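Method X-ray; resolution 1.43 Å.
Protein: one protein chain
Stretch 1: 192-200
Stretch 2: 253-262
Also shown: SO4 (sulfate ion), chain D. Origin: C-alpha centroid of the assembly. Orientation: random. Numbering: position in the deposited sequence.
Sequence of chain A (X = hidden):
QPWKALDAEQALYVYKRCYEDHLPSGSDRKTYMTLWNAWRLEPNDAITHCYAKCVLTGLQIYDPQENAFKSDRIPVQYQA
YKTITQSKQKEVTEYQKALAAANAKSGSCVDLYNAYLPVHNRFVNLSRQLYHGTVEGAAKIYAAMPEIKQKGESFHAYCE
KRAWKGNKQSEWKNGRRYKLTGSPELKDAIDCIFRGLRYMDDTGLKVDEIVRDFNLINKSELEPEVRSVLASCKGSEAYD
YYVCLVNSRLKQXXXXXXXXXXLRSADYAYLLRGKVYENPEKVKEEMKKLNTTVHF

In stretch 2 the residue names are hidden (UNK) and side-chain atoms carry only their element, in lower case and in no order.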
# COMPACT_ATOMS: atom_id res chain seq x y z
N CYS A 192 4.77 6.00 12.37
CA CYS A 192 4.94 4.73 11.69
C CYS A 192 3.61 4.29 11.06
O CYS A 192 3.57 3.80 9.92
CB CYS A 192 5.49 3.71 12.70
SG CYS A 192 5.59 2.00 12.14
N ILE A 193 2.51 4.49 11.78
CA ILE A 193 1.21 4.11 11.27
C ILE A 193 0.78 5.00 10.11
O ILE A 193 0.31 4.51 9.08
CB ILE A 193 0.15 4.11 12.39
CG1 ILE A 193 0.47 3.00 13.39
CG2 ILE A 193 -1.24 3.91 11.82
CD1 ILE A 193 -0.24 3.16 14.74
N PHE A 194 0.93 6.31 10.26
CA PHE A 194 0.55 7.23 9.19
C PHE A 194 1.31 6.94 7.90
O PHE A 194 0.74 7.01 6.80
CB PHE A 194 0.73 8.70 9.61
CG PHE A 194 -0.49 9.30 10.28
CD1 PHE A 194 -1.25 8.58 11.21
CD2 PHE A 194 -0.89 10.61 9.97
CE1 PHE A 194 -2.38 9.15 11.82
CE2 PHE A 194 -2.01 11.19 10.57
CZ PHE A 194 -2.76 10.46 11.49
N ARG A 195 2.60 6.59 8.02
CA ARG A 195 3.37 6.23 6.83
C ARG A 195 2.90 4.88 6.27
O ARG A 195 2.73 4.74 5.06
CB ARG A 195 4.86 6.21 7.16
CG ARG A 195 5.43 7.61 7.39
CD ARG A 195 6.91 7.53 7.69
NE ARG A 195 7.56 8.85 7.70
CZ ARG A 195 8.05 9.48 6.63
NH1 ARG A 195 7.96 8.94 5.42
NH2 ARG A 195 8.63 10.66 6.78
N GLY A 196 2.63 3.92 7.14
CA GLY A 196 2.13 2.61 6.70
C GLY A 196 0.78 2.66 6.00
O GLY A 196 0.53 1.91 5.05
N LEU A 197 -0.08 3.58 6.45
CA LEU A 197 -1.39 3.77 5.84
C LEU A 197 -1.37 4.71 4.64
O LEU A 197 -2.40 4.95 4.03
CB LEU A 197 -2.40 4.28 6.87
CG LEU A 197 -2.59 3.48 8.16
CD1 LEU A 197 -3.79 4.03 8.93
CD2 LEU A 197 -2.72 1.98 7.94
N ARG A 198 -0.18 5.25 4.34
CA ARG A 198 0.03 6.19 3.23
C ARG A 198 -0.72 7.51 3.43
O ARG A 198 -1.00 8.23 2.48
CB ARG A 198 -0.29 5.53 1.88
CG ARG A 198 0.86 4.68 1.30
CD ARG A 198 1.24 3.44 2.15
NE ARG A 198 2.17 2.59 1.41
CZ ARG A 198 2.64 1.42 1.84
NH1 ARG A 198 2.26 0.92 3.02
NH2 ARG A 198 3.48 0.72 1.09
N TYR A 199 -1.02 7.82 4.68
CA TYR A 199 -1.49 9.17 5.06
C TYR A 199 -0.40 10.22 4.84
O TYR A 199 -0.69 11.40 4.62
CB TYR A 199 -1.84 9.20 6.55
CG TYR A 199 -3.15 8.58 6.96
CD1 TYR A 199 -3.98 7.87 6.06
CD2 TYR A 199 -3.56 8.68 8.29
CE1 TYR A 199 -5.18 7.31 6.49
CE2 TYR A 199 -4.75 8.13 8.72
CZ TYR A 199 -5.57 7.45 7.83
OH TYR A 199 -6.75 6.91 8.29
N MET A 200 0.86 9.80 4.98
CA MET A 200 2.01 10.66 4.79
C MET A 200 3.11 9.87 4.13
O MET A 200 3.19 8.65 4.29
CB MET A 200 2.53 11.19 6.13
CG MET A 200 1.52 12.02 6.89
SD MET A 200 2.15 12.69 8.44
CE MET A 200 3.04 14.12 7.82
N UNK A 253 -16.09 9.28 14.05
CA UNK A 253 -15.94 8.88 12.65
C UNK A 253 -14.49 8.59 12.31
O UNK A 253 -14.21 7.63 11.59
n UNK A 253 -18.95 9.31 11.87
c UNK A 253 -17.95 10.25 12.02
n UNK A 253 -19.89 11.10 12.60
c UNK A 253 -16.52 9.94 11.73
c UNK A 253 -20.11 9.85 12.22
c UNK A 253 -18.55 11.37 12.49
N UNK A 254 -13.57 9.41 12.82
CA UNK A 254 -12.16 9.11 12.62
C UNK A 254 -11.77 7.77 13.24
O UNK A 254 -11.07 6.98 12.61
c UNK A 254 -9.80 9.85 13.08
c UNK A 254 -11.25 10.22 13.14
c UNK A 254 -7.70 9.30 14.16
c UNK A 254 -9.20 9.58 11.86
c UNK A 254 -7.88 9.19 11.78
c UNK A 254 -9.05 9.69 14.24
c UNK A 254 -7.13 9.05 12.93
N UNK A 255 -12.24 7.51 14.46
CA UNK A 255 -11.93 6.24 15.11
C UNK A 255 -12.42 5.10 14.23
O UNK A 255 -11.70 4.13 14.02
c UNK A 255 -12.68 6.99 18.85
n UNK A 255 -12.83 7.86 21.16
c UNK A 255 -12.15 8.00 19.84
c UNK A 255 -12.57 6.16 16.50
c UNK A 255 -12.01 7.15 17.50
N UNK A 256 -13.62 5.23 13.69
CA UNK A 256 -14.17 4.16 12.85
C UNK A 256 -13.37 3.98 11.56
O UNK A 256 -13.11 2.86 11.14
o UNK A 256 -16.11 3.75 14.82
n UNK A 256 -17.72 4.88 13.73
c UNK A 256 -15.66 4.42 12.56
c UNK A 256 -16.52 4.32 13.81
N UNK A 257 -12.97 5.10 10.96
CA UNK A 257 -12.18 5.08 9.72
C UNK A 257 -10.79 4.48 9.94
O UNK A 257 -10.32 3.67 9.16
c UNK A 257 -12.06 6.48 9.15
N UNK A 258 -10.15 4.89 11.04
CA UNK A 258 -8.80 4.45 11.37
C UNK A 258 -8.80 2.98 11.79
O UNK A 258 -7.89 2.22 11.42
c UNK A 258 -6.80 5.42 12.68
c UNK A 258 -4.54 5.95 11.91
c UNK A 258 -4.04 5.69 13.19
c UNK A 258 -4.92 5.30 14.21
c UNK A 258 -5.93 5.82 11.66
c UNK A 258 -8.30 5.35 12.50
c UNK A 258 -6.28 5.18 13.95
N UNK A 259 -9.83 2.56 12.54
CA UNK A 259 -9.97 1.15 12.93
C UNK A 259 -10.21 0.28 11.70
O UNK A 259 -9.63 -0.81 11.59
o UNK A 259 -9.78 1.97 15.61
c UNK A 259 -10.92 1.58 15.27
c UNK A 259 -11.14 0.95 13.91
o UNK A 259 -11.90 1.65 16.04
N UNK A 260 -11.03 0.75 10.76
CA UNK A 260 -11.26 -0.02 9.53
C UNK A 260 -9.96 -0.15 8.75
O UNK A 260 -9.64 -1.23 8.23
c UNK A 260 -12.89 -1.61 7.57
c UNK A 260 -13.31 -2.37 6.47
c UNK A 260 -13.11 0.40 6.31
c UNK A 260 -13.54 -0.34 5.20
c UNK A 260 -12.37 0.60 8.69
c UNK A 260 -12.78 -0.22 7.49
c UNK A 260 -13.64 -1.72 5.28
N UNK A 261 -9.18 0.94 8.68
CA UNK A 261 -7.89 0.84 8.00
C UNK A 261 -6.93 -0.06 8.77
O UNK A 261 -6.13 -0.77 8.14
n UNK A 261 -4.99 1.74 4.84
c UNK A 261 -7.28 2.21 7.69
c UNK A 261 -6.35 2.20 6.51
c UNK A 261 -5.71 1.18 5.87
c UNK A 261 -5.19 3.05 4.84
n UNK A 261 -6.02 3.35 5.83
N UNK A 262 -7.01 -0.10 10.10
CA UNK A 262 -6.19 -1.10 10.80
C UNK A 262 -6.46 -2.51 10.26
O UNK A 262 -5.52 -3.24 9.90
c UNK A 262 -5.37 -2.21 14.41
c UNK A 262 -5.41 -2.11 12.91
o UNK A 262 -4.52 -2.98 14.90
c UNK A 262 -6.36 -1.07 12.32
o UNK A 262 -6.19 -1.57 15.11
S SO4 D . -11.42 5.44 23.12
O1 SO4 D . -11.15 6.87 23.27
O2 SO4 D . -10.16 4.71 23.06
O3 SO4 D . -12.17 5.22 21.89
O4 SO4 D . -12.20 4.97 24.26

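Position 253 carries one carbon followed by a five-membered ring of three carbons and two nitrogens. The ring lies far from stretch 1 and is partly exposed, as a polar ring can afford to be: it is His 253. At 254 one carbon leads to a ring of six carbons with no further atom, and a ring carbon lies 4.3 Å from OH of Tyr 199, a loose contact for a hydrocarbon ring. This is Phe 254, and the carbon is its CE1.

Position 255 has four carbons in a row ending in nitrogen, the mark of Lys 255. The chain is out of reach of stretch 1, with chi angles m, t, t, t, and NZ of Lys 255 donates hydrogen bonds to the sulfate, 2.8 Å to O3 and 2.9 Å to O1, pairing a cation with an anion. At 256 two carbons, the second bearing one oxygen and one nitrogen, give the amide of Asn 256, whose OD1 is hydrogen-bonded just outside the stretch.

A single carbon at 257, touching nothing on stretch 1, makes Ala 257, small and apolar, compatible with burial.

Position 258 again has one carbon and a six-carbon ring, without a hetero atom. Although its CA-to-CB bond points sideways, the ring reaches across. One ring carbon lies 3.6 Å from CG2 of Ile 193; another lies 3.6 Å from CD1 of Leu 197 and 3.9 Å from CE1 of Phe 194. OH of Tyr 199 sits at the ring edge, 3.6 Å from a third. A large apolar ring suits these mostly hydrocarbon neighbours: Phe 258.

At 259 two carbons, the second with two oxygens, form the carboxylate of Asp 259, its OD1 hydrogen-bonded elsewhere in the structure. Position 260 bears one carbon and a six-carbon ring beyond reach of stretch 1: Phe 260, a hydrocarbon that burial suits.

Position 261 has one carbon, then a five-membered ring of three carbons and two nitrogens; the CA-to-CB bond points toward stretch 1. CD2 of Leu 197 lies 3.8 Å from the ring centroid, almost on its normal, a CH-pi contact. This is His 261: the imidazole offers a flat face to Leu 197 while its ND1 is hydrogen-bonded elsewhere. At 262 three carbons, the third with two oxygens, identify Glu 262; both carboxylate oxygens find hydrogen bonds elsewhere, compensating for burial.

The contact works by packing, without a hydrogen bond between the stretches. Successive helical turns place Phe 254, Phe 258 and His 261 within reach. Leu 197 meets Phe 258 and His 261 just before Arg 198 ends the helical run in a Schellman motif, after which Tyr 199 again points toward stretch 2.

Stretch 2 (253-262) HFKNAFDFHE
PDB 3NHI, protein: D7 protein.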